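Side-chain contacts in putative methyltransferase (Porphyromonas gingivalis, PDB 3LL7), which is of unknown function in detail but probably transfers methyl groups from S-adenosylmethionine to a substrate not yet identified: residues A[9-14]-A[66-71]; A[235-240]-A[301-306]. All coordinates share one frame; numbering follows the deposited sequence. Where two conformers were deposited one is given.

Overall arrangement
Starting from the N terminus, helix 8-20 opens contact 1, and the chain then runs through 51 mostly helical residues before the loop at 66-71 returns to that helix. This first closure brings helix 8-20 and the 66-71 loop together beside helix 125-138. The chain next builds the large mixed sheet, whose parallel strands suggest the Rossmann-like core of a methyltransferase. Contact 2 opens only later, on strand 236-244 of this sheet, and closes 60 residues on at helix 299-304 in the ferredoxin-like region. The two closures therefore follow in series without nesting or crossing. Their centres lie 37 Å apart, their nearest atoms about 17 Å, so the two lie at separate places in the fold.

Contact 1: residues A[9-14]-A[66-71]; sequences KEILAI and SLYIPS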
loop_
_atom_site.group_PDB
_atom_site.type_symbol
_atom_site.label_atom_id
_atom_site.label_comp_id
_atom_site.label_asym_id
_atom_site.label_seq_id
_atom_site.Cartn_x
_atom_site.Cartn_y
_atom_site.Cartn_z
ATOM N N LYS A 9 -7.426 -10.255 32.492
ATOM C CA LYS A 9 -6.694 -11.260 33.265
ATOM C C LYS A 9 -6.365 -12.515 32.420
ATOM O O LYS A 9 -5.268 -13.066 32.490
ATOM C CB LYS A 9 -7.546 -11.621 34.491
ATOM C CG LYS A 9 -6.863 -12.533 35.489
ATOM C CD LYS A 9 -7.819 -12.696 36.702
ATOM C CE LYS A 9 -7.601 -14.034 37.387
ATOM N NZ LYS A 9 -6.329 -13.972 38.139
ATOM N N GLU A 10 -7.321 -12.952 31.614
ATOM C CA GLU A 10 -7.144 -14.129 30.766
ATOM C C GLU A 10 -6.171 -13.859 29.625
ATOM O O GLU A 10 -5.339 -14.721 29.292
ATOM C CB GLU A 10 -8.492 -14.601 30.200
ATOM C CG GLU A 10 -9.456 -15.168 31.268
ATOM C CD GLU A 10 -10.828 -15.418 30.709
ATOM O OE1 GLU A 10 -11.399 -14.466 30.153
ATOM O OE2 GLU A 10 -11.327 -16.560 30.815
ATOM N N ILE A 11 -6.224 -12.645 29.060
ATOM C CA ILE A 11 -5.267 -12.275 27.995
ATOM C C ILE A 11 -3.856 -12.250 28.544
ATOM O O ILE A 11 -2.949 -12.774 27.917
ATOM C CB ILE A 11 -5.630 -10.915 27.347
ATOM C CG1 ILE A 11 -6.972 -11.073 26.618
ATOM C CG2 ILE A 11 -4.507 -10.453 26.354
ATOM C CD1 ILE A 11 -7.643 -9.754 26.185
ATOM N N LEU A 12 -3.679 -11.683 29.728
ATOM C CA LEU A 12 -2.367 -11.734 30.357
ATOM C C LEU A 12 -1.870 -13.169 30.551
ATOM O O LEU A 12 -0.697 -13.443 30.277
ATOM C CB LEU A 12 -2.354 -10.975 31.681
ATOM C CG LEU A 12 -2.406 -9.448 31.586
ATOM C CD1 LEU A 12 -2.861 -8.888 32.958
ATOM C CD2 LEU A 12 -1.062 -8.850 31.157
ATOM N N ALA A 13 -2.737 -14.069 31.019
ATOM C CA ALA A 13 -2.344 -15.467 31.209
ATOM C C ALA A 13 -2.007 -16.103 29.877
ATOM O O ALA A 13 -1.010 -16.810 29.758
ATOM C CB ALA A 13 -3.456 -16.273 31.917
ATOM N N ILE A 14 -2.854 -15.880 28.867
ATOM C CA ILE A 14 -2.620 -16.517 27.572
ATOM C C ILE A 14 -1.273 -16.106 26.976
ATOM O O ILE A 14 -0.521 -16.964 26.462
ATOM C CB ILE A 14 -3.803 -16.287 26.590
ATOM C CG1 ILE A 14 -5.011 -17.079 27.079
ATOM C CG2 ILE A 14 -3.408 -16.672 25.137
ATOM C CD1 ILE A 14 -6.392 -16.490 26.533
ATOM N N SER A 66 3.371 -9.606 25.726
ATOM C CA SER A 66 2.022 -9.374 26.169
ATOM C C SER A 66 1.087 -8.974 25.044
ATOM O O SER A 66 -0.104 -8.817 25.294
ATOM C CB SER A 66 1.990 -8.296 27.261
ATOM O OG SER A 66 1.470 -8.818 28.473
ATOM N N LEU A 67 1.607 -8.786 23.830
ATOM C CA LEU A 67 0.720 -8.484 22.685
ATOM C C LEU A 67 -0.098 -9.712 22.388
ATOM O O LEU A 67 0.432 -10.840 22.406
ATOM C CB LEU A 67 1.459 -8.045 21.401
ATOM C CG LEU A 67 2.034 -6.631 21.319
ATOM C CD1 LEU A 67 2.506 -6.386 19.915
ATOM C CD2 LEU A 67 1.053 -5.522 21.749
ATOM N N TYR A 68 -1.391 -9.489 22.151
ATOM C CA TYR A 68 -2.325 -10.551 21.880
ATOM C C TYR A 68 -2.985 -10.296 20.520
ATOM O O TYR A 68 -3.597 -9.248 20.323
ATOM C CB TYR A 68 -3.394 -10.603 22.968
ATOM C CG TYR A 68 -4.366 -11.728 22.773
ATOM C CD1 TYR A 68 -4.004 -13.045 23.057
ATOM C CD2 TYR A 68 -5.646 -11.487 22.292
ATOM C CE1 TYR A 68 -4.895 -14.096 22.868
ATOM C CE2 TYR A 68 -6.565 -12.544 22.103
ATOM C CZ TYR A 68 -6.169 -13.848 22.376
ATOM O OH TYR A 68 -7.030 -14.910 22.202
ATOM N N ILE A 69 -2.878 -11.266 19.613
ATOM C CA ILE A 69 -3.482 -11.156 18.266
ATOM C C ILE A 69 -4.893 -11.722 18.238
ATOM O O ILE A 69 -5.076 -12.910 18.474
ATOM C CB ILE A 69 -2.606 -11.851 17.209
ATOM C CG1 ILE A 69 -1.183 -11.299 17.288
ATOM C CG2 ILE A 69 -3.201 -11.696 15.790
ATOM C CD1 ILE A 69 -1.081 -9.774 17.121
ATOM N N PRO A 70 -5.903 -10.868 17.936
ATOM C CA PRO A 70 -7.275 -11.329 18.162
ATOM C C PRO A 70 -7.642 -12.492 17.252
ATOM O O PRO A 70 -8.352 -13.391 17.686
ATOM C CB PRO A 70 -8.137 -10.094 17.878
ATOM C CG PRO A 70 -7.290 -9.191 17.033
ATOM C CD PRO A 70 -5.844 -9.493 17.408
ATOM N N SER A 71 -7.135 -12.478 16.023
ATOM C CA SER A 71 -7.388 -13.538 15.046
ATOM C C SER A 71 -6.368 -13.535 13.897
ATOM O O SER A 71 -5.725 -12.515 13.612
ATOM C CB SER A 71 -8.824 -13.439 14.484
ATOM O OG SER A 71 -9.037 -12.220 13.782
HETATM O O HOH W 1 1.627 -11.536 29.877
#
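The carbonyl oxygen of Leu12 is approached by the hydroxyl of Thr15, which it shares with Ile11 O, and by a water that can carry the link across to Ser66. This is a helix packed against an irregular connection: helix 8-20 of the N-terminal domain lies beside the loop between helices 59-62 and 72-77. The water donates to Leu12 O at 3.0 Å and lies 3.1 Å from Ser66 OG. Ser66 was deposited in two conformers, so its share in this bridge and the touch of Leu12 CD2 on Ser66 OG at 3.7 Å are less certain.

Tyr68 carries the apolar part. With CG anti to the backbone N (chi1 -178°), its ring reaches from the loop to the helix, where two isoleucines of one face receive it. Ile11 comes in at roughly a right angle to the tyrosine side chain, its CG2 methyl 3.6 Å from Tyr68 CB and 3.8 Å from Tyr68 CG, so it packs at the root of the ring. Phe6 adds to this cluster, touching all three side chains, while Val129 and His133 of helix 125-138 back Ile11. His133 also bonds Ser66 O, and Asn134 bonds Tyr68 O, fastening the loop to that helix. Farther out on the ring, Ile14 CG2 sits at the edge, near the ring plane, 3.7 Å from Tyr68 CE1.

Contact 2: residues A[235-240]-A[301-306]; sequences GEVKEL and LLKAGA
A beta hairpin of the large mixed sheet, made of strands 225-233 and 236-244, meets helix 299-304 through Val237 and Lys303. The contact is small and apolar: the CG2 methyl of Val237 rests 3.9 Å from Lys303 CB, with the two side chains crossing at about a right angle. Lys303 first extends with CG anti to its own amide nitrogen (chi1 172°), then bends at chi2 (66°), and this kink carries its methylenes along the strand until CE comes to 4.4 Å from Leu240 CD2. The ammonium end travels further still, to the loop after strand 204-209, where NZ donates to the carbonyl oxygens of both Pro211 and Ile213.

That Val237 and Leu240 both face the helix, although three residues apart, follows from a classic beta bulge. Lys238 and Glu239 together stand opposite Val231, and the extra residue shifts the alternation by one, so that Leu240 points the same way as Val237. In this way the hairpin offers the ferredoxin-like region a hydrophobic side. Within the bulge, buried Glu239 forms a salt bridge with Lys87 through OE2. Along the same strand, Lys238 NZ binds Glu236 OE2 at 2.6 Å, meeting the oxygen on its anti side, 22° out of the carboxylate plane. Just past the helix, Gly305 takes a positive phi, and its N donates to Leu301 O at 3.1 Å.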
loop_
_atom_site.group_PDB
_atom_site.type_symbol
_atom_site.label_atom_id
_atom_site.label_comp_id
_atom_site.label_asym_id
_atom_site.label_seq_id
_atom_site.Cartn_x
_atom_site.Cartn_y
_atom_site.Cartn_z
ATOM N N GLY A 235 7.489 -3.043 -3.835
ATOM C CA GLY A 235 7.286 -3.202 -5.265
ATOM C C GLY A 235 5.858 -3.142 -5.793
ATOM O O GLY A 235 5.649 -3.397 -6.977
ATOM N N GLU A 236 4.871 -2.827 -4.945
ATOM C CA GLU A 236 3.482 -2.877 -5.396
ATOM C C GLU A 236 2.644 -1.820 -4.720
ATOM O O GLU A 236 2.945 -1.424 -3.586
ATOM C CB GLU A 236 2.848 -4.270 -5.192
ATOM C CG GLU A 236 2.563 -4.662 -3.764
ATOM C CD GLU A 236 1.769 -5.987 -3.612
ATOM O OE1 GLU A 236 1.656 -6.780 -4.570
ATOM O OE2 GLU A 236 1.261 -6.234 -2.503
ATOM N N VAL A 237 1.567 -1.421 -5.390
ATOM C CA VAL A 237 0.678 -0.401 -4.828
ATOM C C VAL A 237 -0.058 -1.046 -3.656
ATOM O O VAL A 237 -0.641 -2.140 -3.811
ATOM C CB VAL A 237 -0.311 0.164 -5.862
ATOM C CG1 VAL A 237 -1.219 1.184 -5.206
ATOM C CG2 VAL A 237 0.446 0.831 -7.070
ATOM N N LYS A 238 0.003 -0.393 -2.498
ATOM C CA LYS A 238 -0.593 -0.918 -1.262
ATOM C C LYS A 238 -1.891 -0.218 -0.916
ATOM O O LYS A 238 -2.816 -0.844 -0.357
ATOM C CB LYS A 238 0.385 -0.745 -0.084
ATOM C CG LYS A 238 1.620 -1.645 -0.117
ATOM C CD LYS A 238 1.244 -3.113 -0.194
ATOM C CE LYS A 238 2.466 -3.993 -0.057
ATOM N NZ LYS A 238 2.074 -5.426 -0.171
ATOM N N GLU A 239 -1.992 1.076 -1.224
ATOM C CA GLU A 239 -3.190 1.816 -0.866
ATOM C C GLU A 239 -3.284 3.142 -1.624
ATOM O O GLU A 239 -2.297 3.659 -2.122
ATOM C CB GLU A 239 -3.219 2.092 0.652
ATOM C CG GLU A 239 -2.090 2.958 1.149
ATOM C CD GLU A 239 -1.848 2.822 2.666
ATOM O OE1 GLU A 239 -1.830 1.678 3.180
ATOM O OE2 GLU A 239 -1.642 3.863 3.327
ATOM N N LEU A 240 -4.488 3.683 -1.689
ATOM C CA LEU A 240 -4.664 5.067 -2.073
ATOM C C LEU A 240 -5.077 5.805 -0.800
ATOM O O LEU A 240 -5.762 5.243 0.066
ATOM C CB LEU A 240 -5.770 5.214 -3.106
ATOM C CG LEU A 240 -5.799 4.349 -4.348
ATOM C CD1 LEU A 240 -6.681 5.071 -5.336
ATOM C CD2 LEU A 240 -4.422 4.080 -4.958
ATOM N N LEU A 301 3.457 5.134 -10.055
ATOM C CA LEU A 301 3.321 6.010 -11.229
ATOM C C LEU A 301 2.318 5.465 -12.244
ATOM O O LEU A 301 1.496 6.191 -12.765
ATOM C CB LEU A 301 4.643 6.244 -11.932
ATOM C CG LEU A 301 5.397 7.411 -11.296
ATOM C CD1 LEU A 301 6.787 7.403 -11.793
ATOM C CD2 LEU A 301 4.719 8.783 -11.620
ATOM N N LEU A 302 2.436 4.164 -12.523
ATOM C CA LEU A 302 1.521 3.485 -13.431
ATOM C C LEU A 302 0.064 3.573 -12.972
ATOM O O LEU A 302 -0.817 3.900 -13.762
ATOM C CB LEU A 302 1.948 2.013 -13.600
ATOM C CG LEU A 302 3.254 1.785 -14.373
ATOM C CD1 LEU A 302 3.672 0.294 -14.274
ATOM C CD2 LEU A 302 3.133 2.228 -15.813
ATOM N N LYS A 303 -0.181 3.281 -11.699
ATOM C CA LYS A 303 -1.535 3.327 -11.161
ATOM C C LYS A 303 -2.093 4.763 -11.182
ATOM O O LYS A 303 -3.282 4.950 -11.434
ATOM C CB LYS A 303 -1.545 2.788 -9.725
ATOM C CG LYS A 303 -2.893 2.972 -9.002
ATOM C CD LYS A 303 -4.033 2.134 -9.616
ATOM C CE LYS A 303 -5.352 2.434 -8.939
ATOM N NZ LYS A 303 -6.472 1.596 -9.492
ATOM N N ALA A 304 -1.240 5.756 -10.881
ATOM C CA ALA A 304 -1.663 7.181 -10.844
ATOM C C ALA A 304 -1.994 7.700 -12.237
ATOM O O ALA A 304 -2.749 8.642 -12.379
ATOM C CB ALA A 304 -0.545 8.056 -10.212
ATOM N N GLY A 305 -1.384 7.080 -13.242
ATOM C CA GLY A 305 -1.602 7.408 -14.647
ATOM C C GLY A 305 -0.799 8.576 -15.188
ATOM O O GLY A 305 -1.242 9.219 -16.157
ATOM N N ALA A 306 0.375 8.835 -14.614
ATOM C CA ALA A 306 1.243 9.935 -15.054
ATOM C C ALA A 306 2.086 9.527 -16.285
ATOM O O ALA A 306 3.284 9.806 -16.335
ATOM C CB ALA A 306 2.199 10.362 -13.895
#